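Local coordinates for protein NAD(FAD)-dependent dehydrogenase, NirB-family (N-terminal domain) (Clostridium acetobutylicum, PDB 3KLJ) that catalyses the NADH-dependent reduction of rubredoxin through a bound FAD, feeding electrons via rubredoxin to the dioxygen-scavenging enzymes of an obligate anaerobe, at residues L29-D34 / C292-S297; I177-L182 / L186-G191. All coordinates share one frame; numbering follows the deposited sequence. Where two conformers were deposited one is given.

Contact 1: residues L29-D34 / C292-S297; sequences LGKCDD and CGEDAS
K31 touches C292 at its base and E294 at its tip. Its CB lies beside the sulfur of C292, with K31 CB to C292 SG at 3.1 Å, a spacing that is doubtful because it is short and C292 was modelled in two positions. The CB of C292 follows at 4.0 Å from K31 CB. With CG anti to the carbonyl carbon (chi1 -32°, strained toward eclipsed), the rest of the chain runs extended toward E294. K31 CE passes 3.8 Å from E294 OE1, and NZ then meets that same oxygen in a salt bridge; the 2.5 Å from K31 NZ to E294 OE1 is doubtfully short. E294 is extended as well, and the two chains cross at a slant. Beside the lysine, C32 and C292 face each other, C32 CB standing 3.5 Å from C292 SG. C32 and C292 form a disulfide, but in one modelled pair of conformers the SG atoms of C32 and C292 stand 3.6 Å apart, too far for an S-S bond. The chemistry thus implies two cross-links between the surface loops, one ionic and one covalent when the cysteines are oxidised.

Contact 2: residues I177-L182 / L186-G191; sequences ILEYPL and LDRDGG
The ring of Y180 lies flat against the first turn of helix 188-199, with R188 CA over the middle of one face, 3.5 Å from the ring centroid, in a CH-pi contact. R188 CB continues over the same face, 3.6 Å from Y180 CE1. The tyrosine takes this pose by placing CG between its backbone N and carbonyl carbon (chi1 57°), which lays the ring against the helix start. R188 crosses the tyrosine at roughly a right angle and extends past it to E179, its guanidinium plane turned 78° from the ring. There it grips the carboxylate side-on: NE donates to E179 OE1 at 2.8 Å and NH2 to OE2 at 2.9 Å. Both oxygens lie near the guanidinium plane, yet the planes of the two groups are 50° apart, so the nitrogens come in from above the carboxylate. R188 NH1 also leans to D189 OD2, making a small salt-bridge network. At the far end of the ring, a water accepts from Y180 OH (2.6 Å) and donates to L186 O (2.7 Å). Farther along, L186 N donates to L182 O at 2.9 Å, and the two leucines meet methyl to methyl, CD2 to CD2, obliquely at 3.6 Å. G191 has no side chain, leaving its backbone close to Y180 CB and P181 CD. D187 N-caps the helix through OD2 to G190 N; that oxygen also bonds Y337, while OD1 pairs with R330. The whole is the loop and helix start of a beta-alpha-beta crossover, leading from strand 172-175 through helix 188-199 to the neighbouring parallel strand 204-206 in the Rossmann-type NADH-binding domain.

Overall arrangement
The two contacts lie on opposite sides of the chain's centre, their own centres 46 Å apart and their nearest atoms about 30 Å apart. Contact 2 is nested within the long chain loop that contact 1 closes. Contact 1 is at the surface of the FAD-binding domain, joining the end of helix 19-28, which follows what is probably the Rossmann-type glycine-rich turn of the FAD site, to the end of helix 277-291. Contact 2 belongs to the NADH-binding domain and, through D187 and D189, reaches R330 and Y337 of the C-terminal domain's antiparallel sheet. The side chain of L182 is about 12 Å from FAD; both contacts lie away from the annotated FAD-binding residues.

Contact 1: residues L29-D34 / C292-S297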
loop_
_atom_site.group_PDB
_atom_site.type_symbol
_atom_site.label_atom_id
_atom_site.label_comp_id
_atom_site.label_asym_id
_atom_site.label_seq_id
_atom_site.Cartn_x
_atom_site.Cartn_y
_atom_site.Cartn_z
ATOM N N LEU A 29 -9.449 -20.450 -11.404
ATOM C CA LEU A 29 -10.543 -20.727 -12.355
ATOM C C LEU A 29 -10.170 -21.687 -13.475
ATOM O O LEU A 29 -9.072 -21.616 -14.034
ATOM C CB LEU A 29 -11.064 -19.429 -12.979
ATOM C CG LEU A 29 -12.360 -18.847 -12.429
ATOM C CD1 LEU A 29 -12.591 -17.456 -13.006
ATOM C CD2 LEU A 29 -13.536 -19.775 -12.752
ATOM N N GLY A 30 -11.098 -22.580 -13.800
ATOM C CA GLY A 30 -10.884 -23.596 -14.828
ATOM C C GLY A 30 -10.024 -24.745 -14.337
ATOM O O GLY A 30 -10.277 -25.903 -14.676
ATOM N N LYS A 31 -9.014 -24.425 -13.532
ATOM C CA LYS A 31 -8.090 -25.424 -13.015
ATOM C C LYS A 31 -8.688 -26.161 -11.806
ATOM O O LYS A 31 -8.642 -27.392 -11.745
ATOM C CB LYS A 31 -6.737 -24.788 -12.676
ATOM C CG LYS A 31 -6.360 -23.625 -13.577
ATOM C CD LYS A 31 -4.875 -23.316 -13.550
ATOM C CE LYS A 31 -4.521 -22.451 -14.756
ATOM N NZ LYS A 31 -3.069 -22.458 -15.071
ATOM N N CYS A 32 -9.220 -25.401 -10.847
ATOM C CA CYS A 32 -9.973 -25.985 -9.735
ATOM C C CYS A 32 -11.436 -25.600 -9.839
ATOM O O CYS A 32 -11.781 -24.552 -10.391
ATOM C CB CYS A 32 -9.399 -25.593 -8.373
ATOM S SG CYS A 32 -8.762 -27.001 -7.424
ATOM N N ASP A 33 -12.310 -26.467 -9.337
ATOM C CA ASP A 33 -13.755 -26.292 -9.568
ATOM C C ASP A 33 -14.604 -25.990 -8.322
ATOM O O ASP A 33 -15.838 -26.038 -8.384
ATOM C CB ASP A 33 -14.326 -27.497 -10.344
ATOM C CG ASP A 33 -14.335 -28.785 -9.525
ATOM O OD1 ASP A 33 -13.590 -28.880 -8.523
ATOM O OD2 ASP A 33 -15.096 -29.712 -9.889
ATOM N N ASP A 34 -13.947 -25.683 -7.206
ATOM C CA ASP A 34 -14.638 -25.435 -5.946
ATOM C C ASP A 34 -13.884 -24.377 -5.133
ATOM O O ASP A 34 -13.040 -24.701 -4.287
ATOM C CB ASP A 34 -14.776 -26.748 -5.165
ATOM C CG ASP A 34 -15.624 -26.612 -3.910
ATOM O OD1 ASP A 34 -16.243 -25.550 -3.690
ATOM O OD2 ASP A 34 -15.672 -27.588 -3.135
ATOM N N CYS A 292 -3.710 -24.890 -7.036
ATOM C CA CYS A 292 -4.301 -25.807 -8.004
ATOM C C CYS A 292 -3.257 -26.739 -8.636
ATOM O O CYS A 292 -3.517 -27.389 -9.647
ATOM C CB CYS A 292 -5.073 -25.040 -9.073
ATOM S SG CYS A 292 -6.321 -26.056 -9.869
ATOM N N GLY A 293 -2.080 -26.811 -8.022
ATOM C CA GLY A 293 -1.051 -27.774 -8.429
ATOM C C GLY A 293 -0.168 -27.387 -9.602
ATOM O O GLY A 293 0.394 -28.257 -10.268
ATOM N N GLU A 294 -0.037 -26.089 -9.855
ATOM C CA GLU A 294 0.871 -25.582 -10.879
ATOM C C GLU A 294 1.990 -24.781 -10.204
ATOM O O GLU A 294 1.742 -23.696 -9.649
ATOM C CB GLU A 294 0.094 -24.711 -11.864
ATOM C CG GLU A 294 0.827 -24.426 -13.149
ATOM C CD GLU A 294 0.186 -23.308 -13.930
ATOM O OE1 GLU A 294 -0.931 -23.511 -14.459
ATOM O OE2 GLU A 294 0.806 -22.227 -14.021
ATOM N N ASP A 295 3.217 -25.307 -10.251
ATOM C CA ASP A 295 4.324 -24.768 -9.435
ATOM C C ASP A 295 5.001 -23.480 -9.954
ATOM O O ASP A 295 6.240 -23.396 -10.038
ATOM C CB ASP A 295 5.352 -25.864 -9.088
ATOM C CG ASP A 295 6.200 -26.292 -10.278
ATOM O OD1 ASP A 295 7.316 -26.806 -10.043
ATOM O OD2 ASP A 295 5.767 -26.120 -11.438
ATOM N N ALA A 296 4.176 -22.487 -10.290
ATOM C CA ALA A 296 4.639 -21.169 -10.719
ATOM C C ALA A 296 5.445 -20.475 -9.628
ATOM O O ALA A 296 5.185 -20.653 -8.437
ATOM C CB ALA A 296 3.450 -20.293 -11.123
ATOM N N SER A 297 6.428 -19.688 -10.047
ATOM C CA SER A 297 7.247 -18.908 -9.133
ATOM C C SER A 297 7.063 -17.408 -9.328
ATOM O O SER A 297 7.170 -16.893 -10.442
ATOM C CB SER A 297 8.721 -19.238 -9.317
ATOM O OG SER A 297 9.053 -20.425 -8.640
#

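Contact 2: residues I177-L182 / L186-G191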
loop_
_atom_site.group_PDB
_atom_site.type_symbol
_atom_site.label_atom_id
_atom_site.label_comp_id
_atom_site.label_asym_id
_atom_site.label_seq_id
_atom_site.Cartn_x
_atom_site.Cartn_y
_atom_site.Cartn_z
ATOM N N ILE A 177 5.272 15.471 12.083
ATOM C CA ILE A 177 6.146 15.717 13.238
ATOM C C ILE A 177 7.613 16.060 12.881
ATOM O O ILE A 177 8.316 16.685 13.680
ATOM C CB ILE A 177 6.067 14.585 14.308
ATOM C CG1 ILE A 177 6.558 13.243 13.746
ATOM C CG2 ILE A 177 4.630 14.488 14.914
ATOM C CD1 ILE A 177 6.406 12.066 14.716
ATOM N N LEU A 178 8.059 15.656 11.691
ATOM C CA LEU A 178 9.409 15.979 11.221
ATOM C C LEU A 178 9.431 17.307 10.466
ATOM O O LEU A 178 8.392 17.972 10.336
ATOM C CB LEU A 178 9.976 14.851 10.343
ATOM C CG LEU A 178 10.075 13.440 10.943
ATOM C CD1 LEU A 178 10.695 12.471 9.938
ATOM C CD2 LEU A 178 10.862 13.428 12.251
ATOM N N GLU A 179 10.617 17.695 9.988
ATOM C CA GLU A 179 10.805 18.970 9.303
ATOM C C GLU A 179 10.267 18.957 7.873
ATOM O O GLU A 179 9.898 20.000 7.343
ATOM C CB GLU A 179 12.287 19.376 9.298
ATOM C CG GLU A 179 12.519 20.876 9.053
ATOM C CD GLU A 179 13.983 21.238 8.863
ATOM O OE1 GLU A 179 14.836 20.331 8.891
ATOM O OE2 GLU A 179 14.287 22.443 8.697
ATOM N N TYR A 180 10.229 17.781 7.248
ATOM C CA TYR A 180 9.880 17.694 5.836
ATOM C C TYR A 180 9.080 16.429 5.539
ATOM O O TYR A 180 9.233 15.426 6.240
ATOM C CB TYR A 180 11.147 17.727 4.965
ATOM C CG TYR A 180 12.129 16.633 5.298
ATOM C CD1 TYR A 180 13.070 16.805 6.314
ATOM C CD2 TYR A 180 12.112 15.418 4.604
ATOM C CE1 TYR A 180 13.965 15.801 6.640
ATOM C CE2 TYR A 180 13.012 14.403 4.919
ATOM C CZ TYR A 180 13.932 14.604 5.944
ATOM O OH TYR A 180 14.829 13.612 6.264
ATOM N N PRO A 181 8.238 16.459 4.491
ATOM C CA PRO A 181 7.432 15.260 4.250
ATOM C C PRO A 181 8.220 14.183 3.492
ATOM O O PRO A 181 9.283 14.463 2.910
ATOM C CB PRO A 181 6.297 15.789 3.376
ATOM C CG PRO A 181 6.977 16.882 2.547
ATOM C CD PRO A 181 7.943 17.527 3.512
ATOM N N LEU A 182 7.693 12.959 3.530
ATOM C CA LEU A 182 8.147 11.853 2.687
ATOM C C LEU A 182 9.575 11.414 3.012
ATOM O O LEU A 182 10.372 11.133 2.114
ATOM C CB LEU A 182 8.025 12.242 1.209
ATOM C CG LEU A 182 7.197 11.301 0.332
ATOM C CD1 LEU A 182 5.734 11.444 0.732
ATOM C CD2 LEU A 182 7.406 11.630 -1.151
ATOM N N LEU A 186 12.603 10.610 0.289
ATOM C CA LEU A 186 13.336 11.823 -0.052
ATOM C C LEU A 186 14.346 12.172 1.034
ATOM O O LEU A 186 14.109 11.898 2.219
ATOM C CB LEU A 186 12.339 12.978 -0.188
ATOM C CG LEU A 186 11.818 13.471 -1.544
ATOM C CD1 LEU A 186 12.263 12.634 -2.753
ATOM C CD2 LEU A 186 10.314 13.724 -1.538
ATOM N N ASP A 187 15.458 12.791 0.645
ATOM C CA ASP A 187 16.319 13.461 1.631
ATOM C C ASP A 187 15.647 14.751 2.098
ATOM O O ASP A 187 14.543 15.082 1.639
ATOM C CB ASP A 187 17.758 13.690 1.117
ATOM C CG ASP A 187 17.844 14.635 -0.093
ATOM O OD1 ASP A 187 18.938 15.209 -0.294
ATOM O OD2 ASP A 187 16.858 14.811 -0.843
ATOM N N ARG A 188 16.297 15.474 3.013
ATOM C CA ARG A 188 15.698 16.674 3.578
ATOM C C ARG A 188 15.389 17.698 2.489
ATOM O O ARG A 188 14.271 18.222 2.422
ATOM C CB ARG A 188 16.592 17.285 4.665
ATOM C CG ARG A 188 16.063 18.588 5.218
ATOM C CD ARG A 188 17.033 19.208 6.233
ATOM N NE ARG A 188 16.544 20.495 6.708
ATOM C CZ ARG A 188 16.803 21.659 6.117
ATOM N NH1 ARG A 188 17.545 21.699 5.012
ATOM N NH2 ARG A 188 16.313 22.789 6.630
ATOM N N ASP A 189 16.381 17.974 1.651
ATOM C CA ASP A 189 16.271 18.982 0.594
ATOM C C ASP A 189 15.191 18.575 -0.429
ATOM O O ASP A 189 14.472 19.422 -0.953
ATOM C CB ASP A 189 17.622 19.189 -0.107
ATOM C CG ASP A 189 18.724 19.718 0.833
ATOM O OD1 ASP A 189 19.908 19.623 0.471
ATOM O OD2 ASP A 189 18.431 20.235 1.928
ATOM N N GLY A 190 15.082 17.277 -0.701
ATOM C CA GLY A 190 14.019 16.755 -1.583
ATOM C C GLY A 190 12.639 17.028 -1.009
ATOM O O GLY A 190 11.759 17.543 -1.701
ATOM N N GLY A 191 12.461 16.694 0.269
ATOM C CA GLY A 191 11.192 16.901 0.961
ATOM C C GLY A 191 10.772 18.356 1.049
ATOM O O GLY A 191 9.576 18.675 0.964
HETATM O O HOH W 1 14.703 11.423 4.801
#